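Local structure of cytochrome P450 reductase (5OGX) at residues 165-168 / 174-177; 215-220 / 330-335; 258-261 / 265-268; 240-245 / 249-254. The protein passes electrons from NADH through FAD and a [2Fe-2S] cluster to the cytochrome P450 GcoA, which O-demethylates guaiacol and related lignin-derived aromatics. All blocks are in the same frame, centred on the assembly; numbering follows the deposited sequence.

Contact 1 (165-168 / 174-177). Unlike the reference sequence in segment 174-177: Gly176 (reference Arg). With FAD (flavin-adenine dinucleotide), chain B.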
# COMPACT_ATOMS: atom_id res chain seq x y z
N VAL A 165 1.84 12.15 4.12
CA VAL A 165 1.35 11.82 5.45
C VAL A 165 0.18 12.73 5.80
O VAL A 165 0.32 13.96 5.78
CB VAL A 165 2.46 11.95 6.49
CG1 VAL A 165 1.97 11.47 7.86
CG2 VAL A 165 3.69 11.16 6.05
N ARG A 166 -0.94 12.13 6.17
CA ARG A 166 -2.10 12.89 6.65
C ARG A 166 -2.10 12.91 8.18
O ARG A 166 -1.95 11.86 8.82
CB ARG A 166 -3.40 12.28 6.13
CG ARG A 166 -4.63 12.97 6.66
CD ARG A 166 -5.15 14.03 5.72
NE ARG A 166 -6.36 14.67 6.25
CZ ARG A 166 -7.57 14.12 6.23
NH1 ARG A 166 -8.60 14.77 6.75
NH2 ARG A 166 -7.75 12.92 5.69
N ARG A 167 -2.27 14.11 8.75
CA ARG A 167 -2.32 14.25 10.20
C ARG A 167 -3.61 13.65 10.75
O ARG A 167 -4.70 14.02 10.32
CB ARG A 167 -2.22 15.73 10.60
CG ARG A 167 -1.89 15.96 12.08
CD ARG A 167 -1.79 17.46 12.42
NE ARG A 167 -3.08 18.13 12.22
CZ ARG A 167 -4.05 18.18 13.12
NH1 ARG A 167 -3.88 17.62 14.32
NH2 ARG A 167 -5.19 18.79 12.84
N VAL A 168 -3.48 12.75 11.71
CA VAL A 168 -4.63 12.19 12.43
C VAL A 168 -4.65 12.82 13.82
O VAL A 168 -3.69 12.66 14.58
CB VAL A 168 -4.55 10.66 12.51
CG1 VAL A 168 -5.66 10.12 13.39
CG2 VAL A 168 -4.60 10.05 11.09
N THR A 174 1.51 10.55 13.69
CA THR A 174 1.33 11.77 12.91
C THR A 174 1.31 12.99 13.83
O THR A 174 2.28 13.75 13.88
CB THR A 174 0.07 11.67 12.04
OG1 THR A 174 -1.07 11.39 12.86
CG2 THR A 174 0.25 10.55 11.04
N ASP A 175 0.21 13.18 14.56
CA ASP A 175 0.10 14.30 15.50
C ASP A 175 1.28 14.33 16.47
O ASP A 175 1.76 15.41 16.82
CB ASP A 175 -1.22 14.18 16.27
CG ASP A 175 -1.95 15.51 16.43
OD1 ASP A 175 -1.61 16.49 15.74
OD2 ASP A 175 -2.90 15.55 17.25
N GLY A 176 1.77 13.17 16.89
CA GLY A 176 2.82 13.12 17.89
C GLY A 176 4.26 13.15 17.40
O GLY A 176 5.17 13.26 18.23
N TRP A 177 4.50 13.06 16.09
CA TRP A 177 5.88 12.94 15.62
C TRP A 177 6.08 13.53 14.22
O TRP A 177 6.83 14.50 14.07
CB TRP A 177 6.30 11.47 15.65
CG TRP A 177 7.60 11.16 14.96
CD1 TRP A 177 8.79 11.82 15.08
CD2 TRP A 177 7.83 10.07 14.05
NE1 TRP A 177 9.75 11.22 14.30
CE2 TRP A 177 9.18 10.15 13.65
CE3 TRP A 177 7.03 9.06 13.52
CZ2 TRP A 177 9.75 9.24 12.75
CZ3 TRP A 177 7.60 8.15 12.62
CH2 TRP A 177 8.95 8.25 12.26
PA FAD B . -3.04 6.34 15.80
O1A FAD B . -2.36 6.72 17.09
O2A FAD B . -2.83 4.89 15.41
O5B FAD B . -4.66 6.61 15.88
C5B FAD B . -5.14 7.63 16.74
C4B FAD B . -6.69 7.45 16.83
O4B FAD B . -7.24 7.82 15.71
C3B FAD B . -7.05 5.97 17.01
O3B FAD B . -8.13 5.87 17.82
C2B FAD B . -7.35 5.48 15.58
O2B FAD B . -8.24 4.28 15.58
C1B FAD B . -7.90 6.53 15.00
N9A FAD B . -7.52 6.64 13.62
C8A FAD B . -6.47 6.06 13.03
N7A FAD B . -6.45 6.45 11.74
C5A FAD B . -7.49 7.29 11.56
C6A FAD B . -7.93 7.96 10.44
N6A FAD B . -7.54 8.11 9.05
N1A FAD B . -9.00 8.74 10.51
C2A FAD B . -9.67 8.87 11.69
N3A FAD B . -9.24 8.21 12.79
C4A FAD B . -8.15 7.42 12.71
N1 FAD B . -1.31 7.04 6.14
C2 FAD B . -0.84 8.21 5.40
O2 FAD B . -1.04 9.29 5.83
N3 FAD B . -0.11 8.02 4.14
C4 FAD B . 0.15 6.73 3.57
O4 FAD B . 0.73 6.62 2.54
C4X FAD B . -0.36 5.55 4.33
N5 FAD B . -0.09 4.25 3.81
C5X FAD B . -0.60 3.10 4.56
C6 FAD B . -0.40 1.83 4.02
C7 FAD B . -0.90 0.75 4.75
C7M FAD B . -0.56 -0.56 4.03
C8 FAD B . -1.56 0.93 5.96
C8M FAD B . -2.06 -0.31 6.69
C9 FAD B . -1.78 2.20 6.49
C9A FAD B . -1.30 3.28 5.77
N10 FAD B . -1.53 4.62 6.34
C10 FAD B . -1.06 5.73 5.59
C1' FAD B . -2.18 4.80 7.65
C2' FAD B . -0.94 5.01 8.61
O2' FAD B . -0.08 3.88 8.70
C3' FAD B . -1.31 5.37 10.06
O3' FAD B . -2.30 4.48 10.49
C4' FAD B . -1.85 6.82 10.16
O4' FAD B . -0.85 7.73 9.80
C5' FAD B . -2.31 7.14 11.60
O5' FAD B . -1.32 6.71 12.52
P FAD B . -1.16 7.51 13.94
O1P FAD B . -0.14 6.76 14.76
O2P FAD B . -0.90 8.98 13.72
O3P FAD B . -2.64 7.40 14.63

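Contact 2 (215-220 / 330-335). With FAD (flavin-adenine dinucleotide), chain B.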
# COMPACT_ATOMS: atom_id res chain seq x y z
N GLY A 215 -8.31 8.21 -1.59
CA GLY A 215 -8.94 9.02 -0.57
C GLY A 215 -7.88 9.67 0.28
O GLY A 215 -7.09 8.97 0.92
N GLY A 216 -7.81 11.00 0.27
CA GLY A 216 -6.81 11.69 1.07
C GLY A 216 -5.41 11.31 0.62
O GLY A 216 -5.09 11.31 -0.57
N THR A 217 -4.54 10.98 1.58
CA THR A 217 -3.19 10.59 1.18
C THR A 217 -3.13 9.19 0.58
O THR A 217 -2.03 8.74 0.23
CB THR A 217 -2.24 10.68 2.37
OG1 THR A 217 -2.86 10.07 3.51
CG2 THR A 217 -1.91 12.16 2.69
N GLY A 218 -4.27 8.52 0.41
CA GLY A 218 -4.36 7.36 -0.47
C GLY A 218 -3.90 7.66 -1.89
O GLY A 218 -3.67 6.74 -2.68
N LEU A 219 -3.77 8.95 -2.22
CA LEU A 219 -3.15 9.33 -3.49
C LEU A 219 -1.73 8.80 -3.64
O LEU A 219 -1.28 8.52 -4.76
CB LEU A 219 -3.16 10.87 -3.61
CG LEU A 219 -2.58 11.53 -4.86
CD1 LEU A 219 -3.28 11.00 -6.12
CD2 LEU A 219 -2.71 13.06 -4.77
N ALA A 220 -0.99 8.66 -2.54
CA ALA A 220 0.46 8.47 -2.65
C ALA A 220 0.87 7.30 -3.54
O ALA A 220 1.63 7.51 -4.49
CB ALA A 220 1.09 8.33 -1.26
N GLU A 330 -5.76 -1.15 -1.63
CA GLU A 330 -4.82 -0.91 -0.53
C GLU A 330 -5.57 -0.16 0.56
O GLU A 330 -5.94 1.01 0.39
CB GLU A 330 -3.58 -0.13 -0.98
CG GLU A 330 -2.53 0.01 0.12
CD GLU A 330 -1.61 -1.21 0.18
OE1 GLU A 330 -2.13 -2.33 0.32
OE2 GLU A 330 -0.38 -1.04 0.05
N LYS A 331 -5.82 -0.80 1.70
CA LYS A 331 -6.58 -0.13 2.76
C LYS A 331 -5.65 0.42 3.83
O LYS A 331 -4.82 -0.31 4.38
CB LYS A 331 -7.59 -1.09 3.39
CG LYS A 331 -8.42 -1.83 2.36
CD LYS A 331 -9.24 -2.90 3.05
CE LYS A 331 -10.49 -3.21 2.29
NZ LYS A 331 -10.93 -4.60 2.57
N PHE A 332 -5.81 1.72 4.13
CA PHE A 332 -5.06 2.40 5.19
C PHE A 332 -5.74 2.12 6.54
O PHE A 332 -6.27 3.00 7.21
CB PHE A 332 -4.98 3.91 4.93
CG PHE A 332 -4.06 4.31 3.79
CD1 PHE A 332 -3.39 3.37 3.04
CD2 PHE A 332 -3.87 5.66 3.49
CE1 PHE A 332 -2.53 3.74 2.01
CE2 PHE A 332 -3.02 6.05 2.47
CZ PHE A 332 -2.35 5.09 1.72
N THR A 333 -5.71 0.86 6.94
CA THR A 333 -6.41 0.46 8.15
C THR A 333 -5.67 0.95 9.39
O THR A 333 -4.47 0.70 9.53
CB THR A 333 -6.55 -1.06 8.21
OG1 THR A 333 -7.28 -1.51 7.05
CG2 THR A 333 -7.30 -1.46 9.46
N PRO A 334 -6.35 1.64 10.31
CA PRO A 334 -5.69 2.09 11.54
C PRO A 334 -5.03 0.93 12.28
O PRO A 334 -5.52 -0.21 12.27
CB PRO A 334 -6.83 2.70 12.35
CG PRO A 334 -7.76 3.23 11.28
CD PRO A 334 -7.72 2.18 10.19
N ALA A 335 -3.91 1.24 12.93
CA ALA A 335 -3.12 0.29 13.68
C ALA A 335 -3.48 0.29 15.16
O ALA A 335 -2.88 -0.47 15.92
CB ALA A 335 -1.63 0.60 13.52
PA FAD B . -3.04 6.34 15.80
O1A FAD B . -2.36 6.72 17.09
O2A FAD B . -2.83 4.89 15.41
O5B FAD B . -4.66 6.61 15.88
C5B FAD B . -5.14 7.63 16.74
C4B FAD B . -6.69 7.45 16.83
O4B FAD B . -7.24 7.82 15.71
C3B FAD B . -7.05 5.97 17.01
O3B FAD B . -8.13 5.87 17.82
C2B FAD B . -7.35 5.48 15.58
O2B FAD B . -8.24 4.28 15.58
C1B FAD B . -7.90 6.53 15.00
N9A FAD B . -7.52 6.64 13.62
C8A FAD B . -6.47 6.06 13.03
N7A FAD B . -6.45 6.45 11.74
C5A FAD B . -7.49 7.29 11.56
C6A FAD B . -7.93 7.96 10.44
N6A FAD B . -7.54 8.11 9.05
N1A FAD B . -9.00 8.74 10.51
C2A FAD B . -9.67 8.87 11.69
N3A FAD B . -9.24 8.21 12.79
C4A FAD B . -8.15 7.42 12.71
N1 FAD B . -1.31 7.04 6.14
C2 FAD B . -0.84 8.21 5.40
O2 FAD B . -1.04 9.29 5.83
N3 FAD B . -0.11 8.02 4.14
C4 FAD B . 0.15 6.73 3.57
O4 FAD B . 0.73 6.62 2.54
C4X FAD B . -0.36 5.55 4.33
N5 FAD B . -0.09 4.25 3.81
C5X FAD B . -0.60 3.10 4.56
C6 FAD B . -0.40 1.83 4.02
C7 FAD B . -0.90 0.75 4.75
C7M FAD B . -0.56 -0.56 4.03
C8 FAD B . -1.56 0.93 5.96
C8M FAD B . -2.06 -0.31 6.69
C9 FAD B . -1.78 2.20 6.49
C9A FAD B . -1.30 3.28 5.77
N10 FAD B . -1.53 4.62 6.34
C10 FAD B . -1.06 5.73 5.59
C1' FAD B . -2.18 4.80 7.65
C2' FAD B . -0.94 5.01 8.61
O2' FAD B . -0.08 3.88 8.70
C3' FAD B . -1.31 5.37 10.06
O3' FAD B . -2.30 4.48 10.49
C4' FAD B . -1.85 6.82 10.16
O4' FAD B . -0.85 7.73 9.80
C5' FAD B . -2.31 7.14 11.60
O5' FAD B . -1.32 6.71 12.52
P FAD B . -1.16 7.51 13.94
O1P FAD B . -0.14 6.76 14.76
O2P FAD B . -0.90 8.98 13.72
O3P FAD B . -2.64 7.40 14.63

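Contact 3 (258-261 / 265-268)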
# COMPACT_ATOMS: atom_id res chain seq x y z
N GLU A 258 1.55 18.48 -15.38
CA GLU A 258 2.65 18.12 -16.28
C GLU A 258 2.47 16.71 -16.82
O GLU A 258 2.77 16.45 -17.99
CB GLU A 258 3.99 18.24 -15.55
CG GLU A 258 4.47 19.67 -15.41
CD GLU A 258 5.98 19.77 -15.27
OE1 GLU A 258 6.65 18.72 -15.29
OE2 GLU A 258 6.49 20.91 -15.13
N ILE A 259 1.98 15.78 -15.99
CA ILE A 259 1.71 14.43 -16.48
C ILE A 259 0.66 14.47 -17.58
O ILE A 259 0.83 13.87 -18.65
CB ILE A 259 1.29 13.50 -15.32
CG1 ILE A 259 2.42 13.40 -14.30
CG2 ILE A 259 0.97 12.10 -15.89
CD1 ILE A 259 2.07 12.61 -13.03
N ALA A 260 -0.42 15.22 -17.35
CA ALA A 260 -1.49 15.30 -18.34
C ALA A 260 -1.02 15.95 -19.64
O ALA A 260 -1.46 15.55 -20.73
CB ALA A 260 -2.68 16.07 -17.77
N GLU A 261 -0.13 16.93 -19.57
CA GLU A 261 0.27 17.56 -20.82
C GLU A 261 1.05 16.58 -21.69
O GLU A 261 0.93 16.61 -22.92
CB GLU A 261 1.09 18.82 -20.54
CG GLU A 261 0.28 20.03 -20.02
CD GLU A 261 -0.94 20.39 -20.90
OE1 GLU A 261 -0.78 20.56 -22.12
OE2 GLU A 261 -2.06 20.52 -20.36
N GLY A 265 -4.03 10.47 -22.57
CA GLY A 265 -5.01 9.60 -21.94
C GLY A 265 -5.11 9.74 -20.44
O GLY A 265 -5.98 9.12 -19.81
N PHE A 266 -4.23 10.55 -19.84
CA PHE A 266 -4.23 10.75 -18.40
C PHE A 266 -5.14 11.92 -18.04
O PHE A 266 -5.14 12.96 -18.72
CB PHE A 266 -2.81 11.04 -17.91
CG PHE A 266 -2.74 11.39 -16.44
CD1 PHE A 266 -2.76 10.40 -15.47
CD2 PHE A 266 -2.69 12.72 -16.03
CE1 PHE A 266 -2.70 10.72 -14.11
CE2 PHE A 266 -2.63 13.05 -14.69
CZ PHE A 266 -2.64 12.05 -13.72
N ARG A 267 -5.91 11.74 -16.98
CA ARG A 267 -6.69 12.83 -16.40
C ARG A 267 -6.55 12.79 -14.90
O ARG A 267 -6.55 11.71 -14.30
CB ARG A 267 -8.19 12.75 -16.77
CG ARG A 267 -8.47 12.28 -18.18
CD ARG A 267 -9.74 12.90 -18.78
NE ARG A 267 -10.96 12.43 -18.12
CZ ARG A 267 -11.94 11.75 -18.73
NH1 ARG A 267 -11.84 11.42 -20.01
NH2 ARG A 267 -13.01 11.39 -18.04
N PHE A 268 -6.45 13.96 -14.28
CA PHE A 268 -6.44 14.10 -12.84
C PHE A 268 -7.69 14.87 -12.42
O PHE A 268 -7.92 15.98 -12.91
CB PHE A 268 -5.19 14.83 -12.35
CG PHE A 268 -5.11 14.94 -10.87
CD1 PHE A 268 -4.87 13.81 -10.10
CD2 PHE A 268 -5.28 16.16 -10.24
CE1 PHE A 268 -4.79 13.90 -8.73
CE2 PHE A 268 -5.21 16.26 -8.86
CZ PHE A 268 -4.96 15.12 -8.10

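Contact 4 (240-245 / 249-254)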
# COMPACT_ATOMS: atom_id res chain seq x y z
N LEU A 240 -7.22 9.38 -12.75
CA LEU A 240 -6.80 9.44 -11.36
C LEU A 240 -7.69 10.43 -10.62
O LEU A 240 -7.67 11.63 -10.91
CB LEU A 240 -5.33 9.85 -11.27
CG LEU A 240 -4.74 10.14 -9.90
CD1 LEU A 240 -4.96 8.97 -8.94
CD2 LEU A 240 -3.26 10.47 -10.05
N TYR A 241 -8.51 9.94 -9.69
CA TYR A 241 -9.43 10.78 -8.93
C TYR A 241 -8.88 10.94 -7.52
O TYR A 241 -8.49 9.96 -6.89
CB TYR A 241 -10.84 10.19 -8.87
CG TYR A 241 -11.52 10.07 -10.20
CD1 TYR A 241 -11.25 8.99 -11.03
CD2 TYR A 241 -12.45 11.02 -10.64
CE1 TYR A 241 -11.87 8.85 -12.26
CE2 TYR A 241 -13.07 10.90 -11.87
CZ TYR A 241 -12.79 9.81 -12.67
OH TYR A 241 -13.39 9.65 -13.90
N HIS A 242 -8.85 12.18 -7.01
CA HIS A 242 -8.37 12.45 -5.66
C HIS A 242 -9.55 12.92 -4.81
O HIS A 242 -10.04 14.03 -5.00
CB HIS A 242 -7.25 13.49 -5.68
CG HIS A 242 -6.55 13.64 -4.37
ND1 HIS A 242 -5.82 14.76 -4.04
CD2 HIS A 242 -6.46 12.80 -3.31
CE1 HIS A 242 -5.31 14.60 -2.83
NE2 HIS A 242 -5.67 13.42 -2.37
N GLY A 243 -9.99 12.07 -3.88
CA GLY A 243 -11.15 12.43 -3.07
C GLY A 243 -10.73 13.09 -1.77
O GLY A 243 -10.05 12.46 -0.95
N VAL A 244 -11.12 14.35 -1.57
CA VAL A 244 -10.75 15.11 -0.38
C VAL A 244 -11.96 15.88 0.11
O VAL A 244 -13.00 15.95 -0.56
CB VAL A 244 -9.59 16.09 -0.65
CG1 VAL A 244 -8.30 15.35 -1.03
CG2 VAL A 244 -9.98 17.05 -1.74
N ARG A 245 -11.83 16.47 1.29
CA ARG A 245 -12.93 17.24 1.85
C ARG A 245 -13.10 18.57 1.12
O ARG A 245 -14.23 19.00 0.86
CB ARG A 245 -12.69 17.47 3.34
CG ARG A 245 -13.09 16.29 4.21
CD ARG A 245 -12.82 16.56 5.68
NE ARG A 245 -11.42 16.93 5.92
CZ ARG A 245 -11.02 18.11 6.38
NH1 ARG A 245 -11.90 19.05 6.67
NH2 ARG A 245 -9.73 18.34 6.56
N ASP A 249 -7.24 20.67 0.83
CA ASP A 249 -6.60 19.36 0.95
C ASP A 249 -5.82 18.94 -0.29
O ASP A 249 -5.14 17.91 -0.26
CB ASP A 249 -7.66 18.29 1.24
CG ASP A 249 -8.45 18.57 2.51
OD1 ASP A 249 -7.82 18.80 3.56
OD2 ASP A 249 -9.69 18.53 2.45
N LEU A 250 -5.93 19.68 -1.39
CA LEU A 250 -5.33 19.24 -2.64
C LEU A 250 -3.86 19.62 -2.67
O LEU A 250 -3.43 20.60 -2.04
CB LEU A 250 -6.06 19.86 -3.84
CG LEU A 250 -7.55 19.55 -3.98
CD1 LEU A 250 -8.20 20.47 -5.00
CD2 LEU A 250 -7.73 18.07 -4.37
N TYR A 251 -3.07 18.82 -3.39
CA TYR A 251 -1.65 19.10 -3.50
C TYR A 251 -1.10 18.56 -4.81
O TYR A 251 -1.73 17.76 -5.50
CB TYR A 251 -0.86 18.53 -2.30
CG TYR A 251 -0.95 17.04 -2.09
CD1 TYR A 251 -1.95 16.49 -1.29
CD2 TYR A 251 -0.00 16.18 -2.65
CE1 TYR A 251 -2.03 15.13 -1.07
CE2 TYR A 251 -0.07 14.80 -2.43
CZ TYR A 251 -1.09 14.28 -1.64
OH TYR A 251 -1.17 12.93 -1.41
N ASP A 252 0.09 19.05 -5.15
CA ASP A 252 0.83 18.63 -6.34
C ASP A 252 0.03 18.81 -7.63
O ASP A 252 0.20 18.07 -8.59
CB ASP A 252 1.30 17.17 -6.21
CG ASP A 252 2.55 17.06 -5.36
OD1 ASP A 252 3.11 18.12 -5.01
OD2 ASP A 252 2.95 15.92 -5.04
N LEU A 253 -0.85 19.82 -7.67
CA LEU A 253 -1.64 20.03 -8.87
C LEU A 253 -0.74 20.29 -10.08
O LEU A 253 -1.00 19.79 -11.18
CB LEU A 253 -2.63 21.17 -8.67
CG LEU A 253 -3.61 20.90 -7.52
CD1 LEU A 253 -4.55 22.07 -7.29
CD2 LEU A 253 -4.41 19.61 -7.78
N GLY A 254 0.36 21.02 -9.87
CA GLY A 254 1.27 21.29 -10.98
C GLY A 254 1.92 20.02 -11.51
O GLY A 254 2.11 19.88 -12.73
O HOH W 1 -4.41 17.01 -5.16

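Contact 1 (165-168 / 174-177)
Thr174 carries this contact, packed against the backbone of residues 165-168 at the first turn of helix 174-178, with Asp175 and Arg167 next in the area they bury. Its hydroxyl does two jobs. OG1 accepts the backbone N-H of Val168, N to OG1 3.0 Å, and donates to the FAD phosphate oxygen O2P at 2.6 Å from OG1. The same phosphate oxygen also takes the backbone N-H of Thr174, so a single residue grips it twice. With chi1 at 57°, OG1 sits between the backbone N and the carbonyl carbon, which lets main chain and hydroxyl converge on O2P. The methyl bridges strand and cofactor: CG2 lies 3.7 Å from Val165 CG1, close to the carbonyl oxygen of Arg166, and also touches FAD O4'.

On the outer side, Arg167 bends at chi3 and brings NH1 to Asp175 OD1, a salt bridge of 2.9 Å between NH1 and OD1. The oxygen lies near the guanidinium plane, but NH1 comes in from above the carboxylate, the two planes being 44° apart. Arg167 NE also pairs with Asp116, and the other carboxylate oxygen, OD2, is held by the backbone N-H of Gly170. Within the strand, Arg166 N gives FAD O2 an almost straight bond of 2.9 Å. Val168, meanwhile, lays CG1 against the adenosine part, 3.7 Å from FAD C4A. A strand end holding the flavin and a helix N-terminus holding the phosphate is the arrangement found in the FAD-binding barrel of the ferredoxin reductase family.

Contact 2 (215-220 / 330-335)
Phe332 is the side chain that spans this contact, reaching from the end of strand 327-331 to the turn at Thr217 and Gly218 while lying under the flavin. Chi1 of -72° sets CG anti to the carbonyl carbon and carries the ring beneath the isoalloxazine. CB starts 3.8 Å from FAD N10. CG moves on to C9A, while CD1 lies under C5X and CD2 under C10. Further out, CE1 comes to 3.1 Å from FAD N5, and N5 stands 3.0 Å above the ring plane, offset toward the rim. CE2 has two sets of neighbours: FAD C4X at 3.3 Å on the flavin side and, across the contact, Gly218 N at 3.5 Å. Thr217 O lies at the ring edge, near its plane, and CZ ends beneath N5 and C4X.

An aromatic residue after the last strand of the NAD-binding domain, covering the flavin at N5, is a recurring feature of ferredoxin reductase-like flavoenzymes; hydride from NADH is expected at N5, so Phe332 probably has to shift for the nicotinamide to approach. From the other segment, Thr217 OG1 makes a weak hydrogen bond of 3.1 Å to FAD O2. Beyond Phe332, the centre of an inverse gamma turn, Pro334 packs CB on the adenine, 3.4 Å from FAD C8A.

Contact 3 (258-261 / 265-268)
Ile259 and Phe266 meet where helix 253-262 turns back into strand 266-272, the second half of a beta-alpha-beta crossover in the NAD-binding domain. The phenyl ring stands up from the strand toward the helix and offers one face to the isoleucine. Over that face comes the CG2 methyl of Ile259, 3.8 Å from the ring centroid and only 13° off the normal, a well-centred CH-pi contact. The chi1 of -61° in Ile259 turns CG2 away from its own backbone N and down onto the ring, while Phe266, with CG anti to N (chi1 175°), extends to receive it.

Ala260 approaches quite differently. Its methyl lies at the ring's edge, in the plane, with CB 3.8 Å from Phe266 CD2, so the ring is touched on a face and on its rim by consecutive helix residues. Leu230 of helix 219-232 touches both Ile259 and Phe266, and Val238 of the neighbouring strand also packs on the phenylalanine. Replacing Phe266 by an alanine would probably open a gap between helix and strand and deprive the Ile259 methyl of the surface it rests on. The nearest main-chain approach to the ring is the backbone N of Ala260, 3.6 Å from Phe266 CD2.

Contact 4 (240-245 / 249-254)
Val244 and Asp249 touch where strand 238-244 gives way to the loop leading into helix 253-262, the first connection of a beta-alpha-beta unit in the NAD-binding domain. Carbon contacts come first: Val244 CB packs on Asp249 CB at 3.5 Å, and the truly apolar pair is Val244 CG2 with Leu250 CD2 at 3.6 Å.

The aromatic contact is an offset edge-to-face pair: His242, its CG anti to the backbone N (chi1 -170°), extends the imidazole edge toward the face of Tyr251, with the planes at 84° and the centroids 5.5 Å apart. Both rings are anchored elsewhere, His242 NE2 by Gly216 O and Tyr251 OH by His164 of the FAD site.

Charge acts at the Arg245 end of the contact. Asp249 OD1 is 3.6 Å from Arg245 NH2 but well out of the guanidinium plane, so this salt bridge rests on charge alone; the firmer partner is Arg115, at OD2. An asparagine in place of Asp249 would probably leave the neighbouring Arg115 and Arg245 without the carboxylate charge they share.

One water accepts the backbone N-H of Tyr251 and is hydrogen-bonded to His242 ND1, in the imidazole plane and 2.9 Å from ND1.

Contacts 2 and 4 are buried, whereas contacts 1 and 3 are partly buried, contact 3 lying farthest from the chain centre. Contacts 1 and 2 share FAD from two domains: the first grips it with polar bonds, the second covers the flavin with an aromatic ring, and they meet where Arg166 packs on Thr217. Contacts 3 and 4 both use helix 253-262 and neighbouring strands of the parallel sheet; contact 3 is wholly apolar, while contact 4 adds charge and a water. A backbone hydrogen bond ties Gly216 of contact 2 to Gly243 of contact 4. No such touch links contacts 1 and 3, whose centres are about 30 Å apart.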